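PDB 3TL4: glutaminyl-tRNA synthetase from Saccharomyces cerevisiae, which attaches glutamine to its cognate tRNA in an ATP-dependent reaction and is represented here by its appended tRNA-binding domain. Local coordinates for residues 71-76 with 105-110; 135-140 with 146-151; 150-155 with 164-169. All coordinates share one frame; numbering follows the deposited sequence.

Interaction 1. Residues 71-76 with 105-110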
ATOM      1  N   GLU A  71     -14.027  -8.233   9.214  1.00 23.37           N
ATOM      2  CA  GLU A  71     -13.055  -8.666  10.220  1.00 21.00           C
ATOM      3  C   GLU A  71     -11.872  -9.423   9.617  1.00 27.47           C
ATOM      4  O   GLU A  71     -10.829  -9.559  10.245  1.00 29.15           O
ATOM      5  CB  GLU A  71     -13.723  -9.520  11.303  1.00 29.10           C
ATOM      6  CG  GLU A  71     -14.170 -10.914  10.847  1.00 32.95           C
ATOM      7  CD  GLU A  71     -15.553 -10.942  10.178  1.00 34.29           C
ATOM      8  OE1 GLU A  71     -16.211  -9.880  10.048  1.00 36.16           O
ATOM      9  OE2 GLU A  71     -15.979 -12.043   9.777  1.00 31.13           O
ATOM     10  N   LEU A  72     -12.035  -9.934   8.404  1.00 29.23           N
ATOM     11  CA  LEU A  72     -10.930 -10.619   7.750  1.00 24.80           C
ATOM     12  C   LEU A  72      -9.844  -9.602   7.461  1.00 20.85           C
ATOM     13  O   LEU A  72      -8.667  -9.849   7.698  1.00 23.34           O
ATOM     14  CB  LEU A  72     -11.381 -11.261   6.444  1.00 19.03           C
ATOM     15  CG  LEU A  72     -12.305 -12.463   6.511  1.00 21.62           C
ATOM     16  CD1 LEU A  72     -12.727 -12.824   5.094  1.00 18.52           C
ATOM     17  CD2 LEU A  72     -11.598 -13.629   7.197  1.00 23.10           C
ATOM     18  N   ILE A  73     -10.247  -8.449   6.941  1.00 19.70           N
ATOM     19  CA  ILE A  73      -9.302  -7.360   6.679  1.00 20.68           C
ATOM     20  C   ILE A  73      -8.659  -6.852   7.974  1.00 24.52           C
ATOM     21  O   ILE A  73      -7.447  -6.688   8.051  1.00 28.37           O
ATOM     22  CB  ILE A  73      -9.981  -6.184   5.963  1.00 20.45           C
ATOM     23  CG1 ILE A  73     -10.975  -6.701   4.913  1.00 22.64           C
ATOM     24  CG2 ILE A  73      -8.939  -5.253   5.345  1.00 10.38           C
ATOM     25  CD1 ILE A  73     -11.670  -5.591   4.113  1.00 17.44           C
ATOM     26  N   VAL A  74      -9.471  -6.598   8.993  1.00 22.72           N
ATOM     27  CA  VAL A  74      -8.928  -6.174  10.277  1.00 21.94           C
ATOM     28  C   VAL A  74      -7.903  -7.166  10.857  1.00 23.57           C
ATOM     29  O   VAL A  74      -6.817  -6.769  11.290  1.00 25.98           O
ATOM     30  CB  VAL A  74     -10.035  -5.905  11.298  1.00 26.42           C
ATOM     31  CG1 VAL A  74      -9.428  -5.639  12.661  1.00 24.02           C
ATOM     32  CG2 VAL A  74     -10.906  -4.724  10.837  1.00 22.22           C
ATOM     33  N   ASN A  75      -8.239  -8.449  10.864  1.00 21.03           N
ATOM     34  CA  ASN A  75      -7.309  -9.460  11.360  1.00 22.97           C
ATOM     35  C   ASN A  75      -6.007  -9.473  10.558  1.00 24.13           C
ATOM     36  O   ASN A  75      -4.926  -9.666  11.106  1.00 27.47           O
ATOM     37  CB  ASN A  75      -7.949 -10.851  11.335  1.00 28.99           C
ATOM     38  CG  ASN A  75      -9.139 -10.973  12.285  1.00 36.19           C
ATOM     39  OD1 ASN A  75      -9.198 -10.319  13.335  1.00 42.57           O
ATOM     40  ND2 ASN A  75     -10.088 -11.827  11.921  1.00 31.94           N
ATOM     41  N   GLY A  76      -6.123  -9.258   9.251  1.00 22.48           N
ATOM     42  CA  GLY A  76      -4.967  -9.179   8.383  1.00 20.93           C
ATOM     43  C   GLY A  76      -4.084  -8.000   8.734  1.00 29.99           C
ATOM     44  O   GLY A  76      -2.860  -8.113   8.758  1.00 34.26           O
HETATM   45  N   MSE A 105      -7.828 -16.961   3.096  1.00 24.36           N
HETATM   46  CA  MSE A 105      -6.879 -17.347   2.038  1.00 31.64           C
HETATM   47  C   MSE A 105      -7.184 -16.668   0.722  1.00 29.70           C
HETATM   48  O   MSE A 105      -6.267 -16.320  -0.023  1.00 31.33           O
HETATM   49  CB  MSE A 105      -6.878 -18.848   1.759  1.00 38.82           C
HETATM   50  CG  MSE A 105      -7.052 -19.754   2.949  1.00 49.12           C
HETATM   51 SE   MSE A 105      -7.201 -21.584   2.311  1.00287.14          SE
HETATM   52  CE  MSE A 105      -5.516 -21.630   1.339  1.00 60.09           C
ATOM     53  N   GLY A 106      -8.470 -16.528   0.409  1.00 18.50           N
ATOM     54  CA  GLY A 106      -8.865 -15.859  -0.818  1.00 20.01           C
ATOM     55  C   GLY A 106      -8.412 -14.412  -0.795  1.00 23.27           C
ATOM     56  O   GLY A 106      -7.819 -13.904  -1.745  1.00 27.07           O
HETATM   57  N   MSE A 107      -8.688 -13.743   0.313  1.00 19.63           N
HETATM   58  CA  MSE A 107      -8.264 -12.365   0.474  1.00 23.00           C
HETATM   59  C   MSE A 107      -6.736 -12.242   0.403  1.00 22.04           C
HETATM   60  O   MSE A 107      -6.211 -11.462  -0.373  1.00 21.07           O
HETATM   61  CB  MSE A 107      -8.764 -11.834   1.805  1.00 21.83           C
HETATM   62  CG  MSE A 107      -8.550 -10.352   1.979  1.00 26.17           C
HETATM   63 SE   MSE A 107      -8.658  -9.858   3.866  1.00 43.42          SE
HETATM   64  CE  MSE A 107      -7.099 -10.795   4.547  1.00 21.34           C
ATOM     65  N   ASN A 108      -6.039 -13.013   1.230  1.00 20.82           N
ATOM     66  CA  ASN A 108      -4.582 -13.050   1.225  1.00 24.72           C
ATOM     67  C   ASN A 108      -4.018 -13.226  -0.186  1.00 29.45           C
ATOM     68  O   ASN A 108      -3.176 -12.447  -0.633  1.00 24.01           O
ATOM     69  CB  ASN A 108      -4.085 -14.193   2.114  1.00 26.04           C
ATOM     70  CG  ASN A 108      -4.112 -13.845   3.588  1.00 30.01           C
ATOM     71  OD1 ASN A 108      -4.500 -12.736   3.977  1.00 23.72           O
ATOM     72  ND2 ASN A 108      -3.686 -14.798   4.426  1.00 27.22           N
ATOM     73  N   GLU A 109      -4.492 -14.257  -0.876  1.00 29.75           N
ATOM     74  CA  GLU A 109      -4.070 -14.561  -2.244  1.00 34.99           C
ATOM     75  C   GLU A 109      -4.270 -13.395  -3.221  1.00 33.36           C
ATOM     76  O   GLU A 109      -3.571 -13.295  -4.219  1.00 37.84           O
ATOM     77  CB  GLU A 109      -4.810 -15.811  -2.745  1.00 40.18           C
ATOM     78  CG  GLU A 109      -4.558 -16.190  -4.200  1.00 56.38           C
ATOM     79  CD  GLU A 109      -5.025 -17.607  -4.530  1.00 71.68           C
ATOM     80  OE1 GLU A 109      -5.683 -18.238  -3.670  1.00 73.64           O
ATOM     81  OE2 GLU A 109      -4.726 -18.092  -5.646  1.00 77.86           O
ATOM     82  N   ASN A 110      -5.225 -12.518  -2.938  1.00 25.18           N
ATOM     83  CA  ASN A 110      -5.501 -11.395  -3.825  1.00 21.11           C
ATOM     84  C   ASN A 110      -5.107 -10.042  -3.246  1.00 27.65           C
ATOM     85  O   ASN A 110      -5.460  -9.008  -3.799  1.00 35.96           O
ATOM     86  CB  ASN A 110      -6.969 -11.383  -4.241  1.00 27.41           C
ATOM     87  CG  ASN A 110      -7.309 -12.530  -5.166  1.00 32.37           C
ATOM     88  OD1 ASN A 110      -7.108 -12.440  -6.375  1.00 28.46           O
ATOM     89  ND2 ASN A 110      -7.815 -13.624  -4.602  1.00 36.40           N
TER
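Met107, a selenomethionine, runs straight out from its helix toward Leu72 and Ile73 (chi1 -172°, chi2 also extended), which sets SE over the peptide link between those two residues; the bend at chi3 (66°) turns the terminal methyl to the Leu72 carbonyl oxygen. What Met107 meets is therefore as much main chain as side chain. Its selenium, SE, stands 3.7 Å from Ile73 N, and its CE lies 3.6 Å from Leu72 O. That carbonyl oxygen already accepts the helical hydrogen bond of Gly76 N, so the methyl rests against a polar group that has its partner. Side-chain packing is added on both flanks of this backbone contact: Leu72 CB approaches SE to 4.0 Å, and Ile73 offers CG1 at 4.1 Å, the isoleucine and the selenomethionine crossing at about a right angle. Gly76, one turn further on, has no side chain on the surface that faces the methyl, and Gly76 CA is 4.7 Å from Met107 CE.

No hydrogen bond joins the two segments, and Met107 alone reaches across from 105-110. The end of its own helix is tied off close by, where Asn110 ND2 donates to Gly106 O at 2.9 Å and the Met107 carbonyl receives Ser111 OG.

The contact joins helix 70-78 to the short helix 104-109 in the first helical part of the tRNA-binding domain. Helix 85-98 adjoins both partners, Ala91 touching Ile73 as well as Met107, while Leu58 of helix 49-62 packs on Ile73 and Val74.

Interaction 2. Residues 135-140 with 146-151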
ATOM      1  N   GLU A 135      16.860   0.460 -27.715  1.00 20.26           N
ATOM      2  CA  GLU A 135      17.173   1.495 -28.716  1.00 20.60           C
ATOM      3  C   GLU A 135      16.466   2.830 -28.478  1.00 19.34           C
ATOM      4  O   GLU A 135      17.012   3.873 -28.791  1.00 20.02           O
ATOM      5  CB  GLU A 135      16.931   0.991 -30.137  1.00 20.87           C
ATOM      6  CG  GLU A 135      17.820  -0.187 -30.478  1.00 27.25           C
ATOM      7  CD  GLU A 135      17.599  -0.704 -31.872  1.00 36.08           C
ATOM      8  OE1 GLU A 135      16.578  -1.389 -32.088  1.00 33.68           O
ATOM      9  OE2 GLU A 135      18.454  -0.431 -32.749  1.00 40.14           O
ATOM     10  N   ARG A 136      15.256   2.801 -27.928  1.00 16.44           N
ATOM     11  CA  ARG A 136      14.586   4.040 -27.546  1.00 19.60           C
ATOM     12  C   ARG A 136      15.400   4.702 -26.434  1.00 22.13           C
ATOM     13  O   ARG A 136      15.586   5.901 -26.426  1.00 21.24           O
ATOM     14  CB  ARG A 136      13.149   3.772 -27.074  1.00 10.57           C
ATOM     15  CG  ARG A 136      12.338   5.036 -26.815  1.00 14.07           C
ATOM     16  CD  ARG A 136      10.821   4.775 -26.800  1.00 15.16           C
ATOM     17  NE  ARG A 136      10.452   3.760 -25.815  1.00 21.27           N
ATOM     18  CZ  ARG A 136      10.207   4.020 -24.537  1.00 23.96           C
ATOM     19  NH1 ARG A 136      10.277   5.272 -24.078  1.00 20.85           N
ATOM     20  NH2 ARG A 136       9.883   3.035 -23.720  1.00 21.11           N
ATOM     21  N   ILE A 137      15.895   3.894 -25.502  1.00 24.41           N
ATOM     22  CA  ILE A 137      16.725   4.401 -24.415  1.00 24.49           C
ATOM     23  C   ILE A 137      18.128   4.873 -24.831  1.00 21.38           C
ATOM     24  O   ILE A 137      18.607   5.856 -24.314  1.00 21.57           O
ATOM     25  CB  ILE A 137      16.843   3.387 -23.280  1.00 18.73           C
ATOM     26  CG1 ILE A 137      15.455   3.115 -22.689  1.00 14.82           C
ATOM     27  CG2 ILE A 137      17.763   3.929 -22.211  1.00 18.98           C
ATOM     28  CD1 ILE A 137      15.437   1.934 -21.737  1.00 14.29           C
ATOM     29  N   LEU A 138      18.781   4.175 -25.756  1.00 25.05           N
ATOM     30  CA  LEU A 138      20.093   4.602 -26.252  1.00 26.83           C
ATOM     31  C   LEU A 138      20.005   5.920 -27.002  1.00 29.11           C
ATOM     32  O   LEU A 138      20.917   6.739 -26.952  1.00 31.07           O
ATOM     33  CB  LEU A 138      20.706   3.547 -27.174  1.00 22.87           C
ATOM     34  CG  LEU A 138      21.401   2.367 -26.498  1.00 23.75           C
ATOM     35  CD1 LEU A 138      21.822   1.331 -27.521  1.00 18.00           C
ATOM     36  CD2 LEU A 138      22.599   2.871 -25.730  1.00 20.91           C
ATOM     37  N   THR A 139      18.894   6.119 -27.698  1.00 29.59           N
ATOM     38  CA  THR A 139      18.673   7.337 -28.460  1.00 25.08           C
ATOM     39  C   THR A 139      18.415   8.542 -27.570  1.00 26.37           C
ATOM     40  O   THR A 139      18.914   9.633 -27.841  1.00 36.17           O
ATOM     41  CB  THR A 139      17.500   7.166 -29.430  1.00 31.12           C
ATOM     42  OG1 THR A 139      17.822   6.130 -30.365  1.00 34.84           O
ATOM     43  CG2 THR A 139      17.239   8.453 -30.185  1.00 32.77           C
ATOM     44  N   GLU A 140      17.640   8.349 -26.511  1.00 21.15           N
ATOM     45  CA  GLU A 140      17.189   9.470 -25.680  1.00 20.04           C
ATOM     46  C   GLU A 140      18.095   9.701 -24.463  1.00 27.03           C
ATOM     47  O   GLU A 140      18.176  10.815 -23.925  1.00 19.79           O
ATOM     48  CB  GLU A 140      15.737   9.235 -25.246  1.00 29.76           C
ATOM     49  CG  GLU A 140      14.747   9.048 -26.417  1.00 34.83           C
ATOM     50  CD  GLU A 140      14.581  10.309 -27.275  1.00 38.49           C
ATOM     51  OE1 GLU A 140      14.537  11.425 -26.702  1.00 37.49           O
ATOM     52  OE2 GLU A 140      14.515  10.183 -28.519  1.00 38.58           O
ATOM     53  N   PRO A 146      13.243   9.596 -16.226  1.00 23.46           N
ATOM     54  CA  PRO A 146      11.954   9.746 -15.529  1.00 23.40           C
ATOM     55  C   PRO A 146      10.825   8.921 -16.182  1.00 28.88           C
ATOM     56  O   PRO A 146       9.866   8.529 -15.510  1.00 24.86           O
ATOM     57  CB  PRO A 146      11.669  11.241 -15.640  1.00 18.94           C
ATOM     58  CG  PRO A 146      13.051  11.877 -15.814  1.00 22.04           C
ATOM     59  CD  PRO A 146      13.803  10.889 -16.660  1.00 21.83           C
ATOM     60  N   GLY A 147      10.947   8.660 -17.480  1.00 28.36           N
ATOM     61  CA  GLY A 147       9.995   7.825 -18.187  1.00 26.61           C
ATOM     62  C   GLY A 147      10.161   6.345 -17.889  1.00 23.64           C
ATOM     63  O   GLY A 147       9.185   5.603 -17.811  1.00 21.17           O
ATOM     64  N   ILE A 148      11.402   5.908 -17.727  1.00 24.71           N
ATOM     65  CA  ILE A 148      11.677   4.523 -17.378  1.00 20.45           C
ATOM     66  C   ILE A 148      11.069   4.229 -16.011  1.00 24.51           C
ATOM     67  O   ILE A 148      10.473   3.170 -15.788  1.00 25.79           O
ATOM     68  CB  ILE A 148      13.179   4.262 -17.342  1.00 16.94           C
ATOM     69  CG1 ILE A 148      13.782   4.541 -18.723  1.00 13.41           C
ATOM     70  CG2 ILE A 148      13.482   2.828 -16.875  1.00 18.78           C
ATOM     71  CD1 ILE A 148      15.252   4.188 -18.816  1.00  9.35           C
ATOM     72  N   PHE A 149      11.216   5.187 -15.104  1.00 18.59           N
ATOM     73  CA  PHE A 149      10.719   5.063 -13.745  1.00 18.33           C
ATOM     74  C   PHE A 149       9.199   4.911 -13.734  1.00 22.09           C
ATOM     75  O   PHE A 149       8.647   4.014 -13.084  1.00 17.79           O
ATOM     76  CB  PHE A 149      11.142   6.293 -12.939  1.00 26.22           C
ATOM     77  CG  PHE A 149      10.723   6.249 -11.503  1.00 33.02           C
ATOM     78  CD1 PHE A 149      10.786   5.068 -10.788  1.00 32.31           C
ATOM     79  CD2 PHE A 149      10.278   7.391 -10.860  1.00 44.19           C
ATOM     80  CE1 PHE A 149      10.403   5.019  -9.458  1.00 36.48           C
ATOM     81  CE2 PHE A 149       9.892   7.348  -9.529  1.00 51.46           C
ATOM     82  CZ  PHE A 149       9.958   6.155  -8.827  1.00 44.26           C
ATOM     83  N   ALA A 150       8.519   5.785 -14.466  1.00 26.82           N
ATOM     84  CA  ALA A 150       7.060   5.698 -14.576  1.00 29.19           C
ATOM     85  C   ALA A 150       6.611   4.330 -15.095  1.00 29.75           C
ATOM     86  O   ALA A 150       5.620   3.780 -14.620  1.00 34.23           O
ATOM     87  CB  ALA A 150       6.514   6.818 -15.470  1.00 18.73           C
ATOM     88  N   ASP A 151       7.343   3.789 -16.070  1.00 23.54           N
ATOM     89  CA  ASP A 151       6.966   2.523 -16.702  1.00 17.64           C
ATOM     90  C   ASP A 151       7.258   1.324 -15.798  1.00 21.21           C
ATOM     91  O   ASP A 151       6.512   0.351 -15.778  1.00 17.34           O
ATOM     92  CB  ASP A 151       7.685   2.342 -18.047  1.00 18.73           C
ATOM     93  CG  ASP A 151       7.192   3.306 -19.105  1.00 27.86           C
ATOM     94  OD1 ASP A 151       6.205   4.015 -18.824  1.00 32.83           O
ATOM     95  OD2 ASP A 151       7.773   3.354 -20.216  1.00 27.81           O
TER
HETATM   96  O   HOH W   1       9.048   5.591 -21.440  1.00 26.21           O
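Ile148 and Ile137 meet tip to tip, and theirs is the apolar half of the contact between 146-151 and 135-140. In Ile148 the CA-CB bond does not aim at the facing helix, but CG1 sits beside the backbone N (chi1 -61°) and the chain then extends, which carries CD1 across. It comes to 3.7 Å from CD1 of Ile137 and 4.0 Å from CG1 of the same residue. Both isoleucines are buried, and Leu144, in the loop between the helices, also packs on Ile137.

Three residues further on, Asp151 brings its carboxylate toward 135-140. Arg136 comes to meet it from the opposite direction, its chain extended through chi1 and chi2 until a bend at chi3 (57°) turns the edge of the guanidinium to a water. The two charges do not form a salt bridge: Arg136 NH2 remains 4.1 Å from Asp151 OD2, with the guanidinium and carboxylate planes 55° apart. The water spans the interval instead. It accepts from Arg136 NH1 at 2.9 Å, lying in the guanidinium plane at its edge, and donates to Asp151 OD2, also at 2.9 Å. Tyr129 makes a second bridge, since its OH is hydrogen-bonded both to Arg136 NH2 and to Asp151 OD2. Asn133 OD1 takes a further bond from Arg136 NH2, so the guanidinium is fixed from more than one direction, and the nearby opposite charges would probably reinforce the link.

Helices 134-140 and 145-153 run in roughly opposite directions and are joined by a short loop. A small apolar contact with a hydrated polar bridge beside it thus links a widely spaced antiparallel helix pair, an open form of alpha-alpha hairpin, within the helical tRNA-binding domain.

Interaction 3. Residues 150-155 with 164-169; sequences ADVKNL and RSFKPI
Lys153, near the end of its helix, and Phe166, near the start of the next, bring their CA atoms to within 7.5 Å of each other. Phe166 fills the interval. Its CG is placed beside the backbone N (chi1 -63°), which points the ring at 150-155, where Val152 and Lys153 receive it from different directions. Val152 lies over one face, CG1 being 4.2 Å from Phe166 CD2. Lys153 instead meets the edge of the ring: its CG lies in the ring plane, 3.7 Å from CD2, and its CA is 3.9 Å from CE2.

Only the inner part of the lysine takes part in this packing. The two side chains cross obliquely; beyond CG the lysine leaves the ring, and the bend at chi3 (-74°) sets the direction of its charged end, which makes a cation-pi contact with Phe149, one turn back. No hydrogen bond spans the segments.

This is hydrophobic packing of an aromatic side chain between two loop-connected helices in the C-terminal helical part of the tRNA-binding domain. Phe149 of helix 145-153 and Val122 of helix 119-132 also pack on Phe166, and Leu158 and Ala161 close in from the loop connecting helices 145-153 and 166-178.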
ATOM      1  N   ALA A 150       8.519   5.785 -14.466  1.00 26.82           N
ATOM      2  CA  ALA A 150       7.060   5.698 -14.576  1.00 29.19           C
ATOM      3  C   ALA A 150       6.611   4.330 -15.095  1.00 29.75           C
ATOM      4  O   ALA A 150       5.620   3.780 -14.620  1.00 34.23           O
ATOM      5  CB  ALA A 150       6.514   6.818 -15.470  1.00 18.73           C
ATOM      6  N   ASP A 151       7.343   3.789 -16.070  1.00 23.54           N
ATOM      7  CA  ASP A 151       6.966   2.523 -16.702  1.00 17.64           C
ATOM      8  C   ASP A 151       7.258   1.324 -15.798  1.00 21.21           C
ATOM      9  O   ASP A 151       6.512   0.351 -15.778  1.00 17.34           O
ATOM     10  CB  ASP A 151       7.685   2.342 -18.047  1.00 18.73           C
ATOM     11  CG  ASP A 151       7.192   3.306 -19.105  1.00 27.86           C
ATOM     12  OD1 ASP A 151       6.205   4.015 -18.824  1.00 32.83           O
ATOM     13  OD2 ASP A 151       7.773   3.354 -20.216  1.00 27.81           O
ATOM     14  N   VAL A 152       8.363   1.405 -15.070  1.00 24.34           N
ATOM     15  CA  VAL A 152       8.746   0.384 -14.106  1.00 24.38           C
ATOM     16  C   VAL A 152       7.736   0.279 -12.946  1.00 27.11           C
ATOM     17  O   VAL A 152       7.329  -0.822 -12.563  1.00 30.57           O
ATOM     18  CB  VAL A 152      10.187   0.650 -13.588  1.00 19.76           C
ATOM     19  CG1 VAL A 152      10.475  -0.160 -12.332  1.00 22.83           C
ATOM     20  CG2 VAL A 152      11.200   0.327 -14.689  1.00 15.84           C
ATOM     21  N   LYS A 153       7.314   1.417 -12.401  1.00 26.92           N
ATOM     22  CA  LYS A 153       6.280   1.413 -11.366  1.00 31.24           C
ATOM     23  C   LYS A 153       5.019   0.697 -11.848  1.00 31.53           C
ATOM     24  O   LYS A 153       4.387  -0.042 -11.100  1.00 34.28           O
ATOM     25  CB  LYS A 153       5.927   2.837 -10.934  1.00 37.35           C
ATOM     26  CG  LYS A 153       6.985   3.504 -10.084  1.00 46.84           C
ATOM     27  CD  LYS A 153       6.485   4.821  -9.502  1.00 55.73           C
ATOM     28  CE  LYS A 153       6.426   5.905 -10.562  1.00 60.83           C
ATOM     29  NZ  LYS A 153       6.139   7.246  -9.982  1.00 63.37           N
ATOM     30  N   ASN A 154       4.664   0.919 -13.106  1.00 26.42           N
ATOM     31  CA  ASN A 154       3.449   0.355 -13.679  1.00 21.37           C
ATOM     32  C   ASN A 154       3.553  -1.146 -14.062  1.00 21.44           C
ATOM     33  O   ASN A 154       2.573  -1.742 -14.461  1.00 20.84           O
ATOM     34  CB  ASN A 154       3.021   1.215 -14.876  1.00 24.44           C
ATOM     35  CG  ASN A 154       1.751   0.723 -15.550  1.00 34.41           C
ATOM     36  OD1 ASN A 154       1.758   0.369 -16.736  1.00 34.69           O
ATOM     37  ND2 ASN A 154       0.647   0.710 -14.804  1.00 36.77           N
ATOM     38  N   LEU A 155       4.731  -1.755 -13.947  1.00 19.86           N
ATOM     39  CA  LEU A 155       4.882  -3.175 -14.274  1.00 22.07           C
ATOM     40  C   LEU A 155       4.090  -3.989 -13.267  1.00 25.95           C
ATOM     41  O   LEU A 155       4.279  -3.824 -12.065  1.00 30.29           O
ATOM     42  CB  LEU A 155       6.352  -3.598 -14.196  1.00 25.67           C
ATOM     43  CG  LEU A 155       7.308  -3.072 -15.260  1.00 24.12           C
ATOM     44  CD1 LEU A 155       8.731  -3.563 -15.002  1.00 18.56           C
ATOM     45  CD2 LEU A 155       6.817  -3.492 -16.653  1.00 23.91           C
ATOM     46  N   ARG A 164      10.553   2.261  -3.248  1.00 37.70           N
ATOM     47  CA  ARG A 164      11.702   3.088  -2.908  1.00 44.95           C
ATOM     48  C   ARG A 164      12.974   2.497  -3.494  1.00 46.39           C
ATOM     49  O   ARG A 164      14.006   3.161  -3.586  1.00 43.92           O
ATOM     50  CB  ARG A 164      11.815   3.251  -1.394  1.00 52.22           C
ATOM     51  CG  ARG A 164      10.736   4.143  -0.808  1.00 63.57           C
ATOM     52  CD  ARG A 164      10.766   4.105   0.707  1.00 73.81           C
ATOM     53  NE  ARG A 164      10.553   2.753   1.210  1.00 78.72           N
ATOM     54  CZ  ARG A 164      10.601   2.421   2.495  1.00 84.15           C
ATOM     55  NH1 ARG A 164      10.864   3.344   3.410  1.00 86.92           N
ATOM     56  NH2 ARG A 164      10.394   1.165   2.863  1.00 85.72           N
ATOM     57  N   SER A 165      12.892   1.234  -3.894  1.00 47.11           N
ATOM     58  CA  SER A 165      14.028   0.561  -4.491  1.00 40.85           C
ATOM     59  C   SER A 165      14.094   0.875  -5.978  1.00 36.73           C
ATOM     60  O   SER A 165      15.140   0.741  -6.603  1.00 32.91           O
ATOM     61  CB  SER A 165      13.921  -0.949  -4.282  1.00 44.37           C
ATOM     62  OG  SER A 165      12.762  -1.472  -4.907  1.00 46.56           O
ATOM     63  N   PHE A 166      12.977   1.305  -6.553  1.00 31.82           N
ATOM     64  CA  PHE A 166      12.936   1.419  -8.001  1.00 30.00           C
ATOM     65  C   PHE A 166      13.997   2.389  -8.559  1.00 34.48           C
ATOM     66  O   PHE A 166      14.708   2.061  -9.505  1.00 27.46           O
ATOM     67  CB  PHE A 166      11.538   1.789  -8.480  1.00 23.32           C
ATOM     68  CG  PHE A 166      10.480   0.754  -8.158  1.00 24.35           C
ATOM     69  CD1 PHE A 166      10.809  -0.437  -7.535  1.00 26.82           C
ATOM     70  CD2 PHE A 166       9.151   0.991  -8.467  1.00 22.21           C
ATOM     71  CE1 PHE A 166       9.833  -1.376  -7.236  1.00 25.27           C
ATOM     72  CE2 PHE A 166       8.168   0.052  -8.178  1.00 24.48           C
ATOM     73  CZ  PHE A 166       8.517  -1.137  -7.562  1.00 23.23           C
ATOM     74  N   LYS A 167      14.127   3.567  -7.960  1.00 35.97           N
ATOM     75  CA  LYS A 167      14.968   4.607  -8.554  1.00 40.01           C
ATOM     76  C   LYS A 167      16.479   4.330  -8.549  1.00 40.30           C
ATOM     77  O   LYS A 167      17.139   4.510  -9.565  1.00 40.69           O
ATOM     78  CB  LYS A 167      14.667   5.973  -7.949  1.00 44.71           C
ATOM     79  CG  LYS A 167      15.017   7.109  -8.885  1.00 53.11           C
ATOM     80  CD  LYS A 167      14.372   6.902 -10.251  1.00 56.92           C
ATOM     81  CE  LYS A 167      14.690   8.047 -11.204  1.00 61.06           C
ATOM     82  NZ  LYS A 167      16.158   8.269 -11.366  1.00 63.25           N
ATOM     83  N   PRO A 168      17.032   3.900  -7.404  1.00 40.14           N
ATOM     84  CA  PRO A 168      18.458   3.552  -7.350  1.00 38.16           C
ATOM     85  C   PRO A 168      18.809   2.386  -8.265  1.00 35.97           C
ATOM     86  O   PRO A 168      19.874   2.379  -8.884  1.00 33.30           O
ATOM     87  CB  PRO A 168      18.666   3.136  -5.890  1.00 39.90           C
ATOM     88  CG  PRO A 168      17.561   3.818  -5.143  1.00 42.89           C
ATOM     89  CD  PRO A 168      16.394   3.830  -6.079  1.00 44.16           C
ATOM     90  N   ILE A 169      17.935   1.394  -8.351  1.00 30.88           N
ATOM     91  CA  ILE A 169      18.253   0.253  -9.199  1.00 32.79           C
ATOM     92  C   ILE A 169      18.222   0.642 -10.675  1.00 29.58           C
ATOM     93  O   ILE A 169      19.034   0.158 -11.468  1.00 25.16           O
ATOM     94  CB  ILE A 169      17.349  -0.943  -8.923  1.00 30.70           C
ATOM     95  CG1 ILE A 169      17.626  -1.489  -7.514  1.00 34.32           C
ATOM     96  CG2 ILE A 169      17.578  -2.005  -9.968  1.00 18.28           C
ATOM     97  CD1 ILE A 169      16.443  -2.241  -6.918  1.00 35.28           C
TER

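Overall arrangement
From the N terminus the chain first closes interaction 1, which brings helix 104-109 back to helix 70-78 after an excursion that includes helix 85-98. The other two contacts lie on the opposite side of the chain's centre; interaction 2 is centred about 37 Å from interaction 1. It closes the short loop between helices 134-140 and 145-153. Interaction 3 follows directly, closing the helix-free loop before helix 166-178. The loops follow one another without nesting, the second and third overlapping only at the shared Ala150 and Asp151. Interactions 2 and 3 touch through Phe149, making helix 145-153 their common element, whereas interaction 1 lies in a separate helical cluster, its nearest atoms about 14 Å from interaction 3.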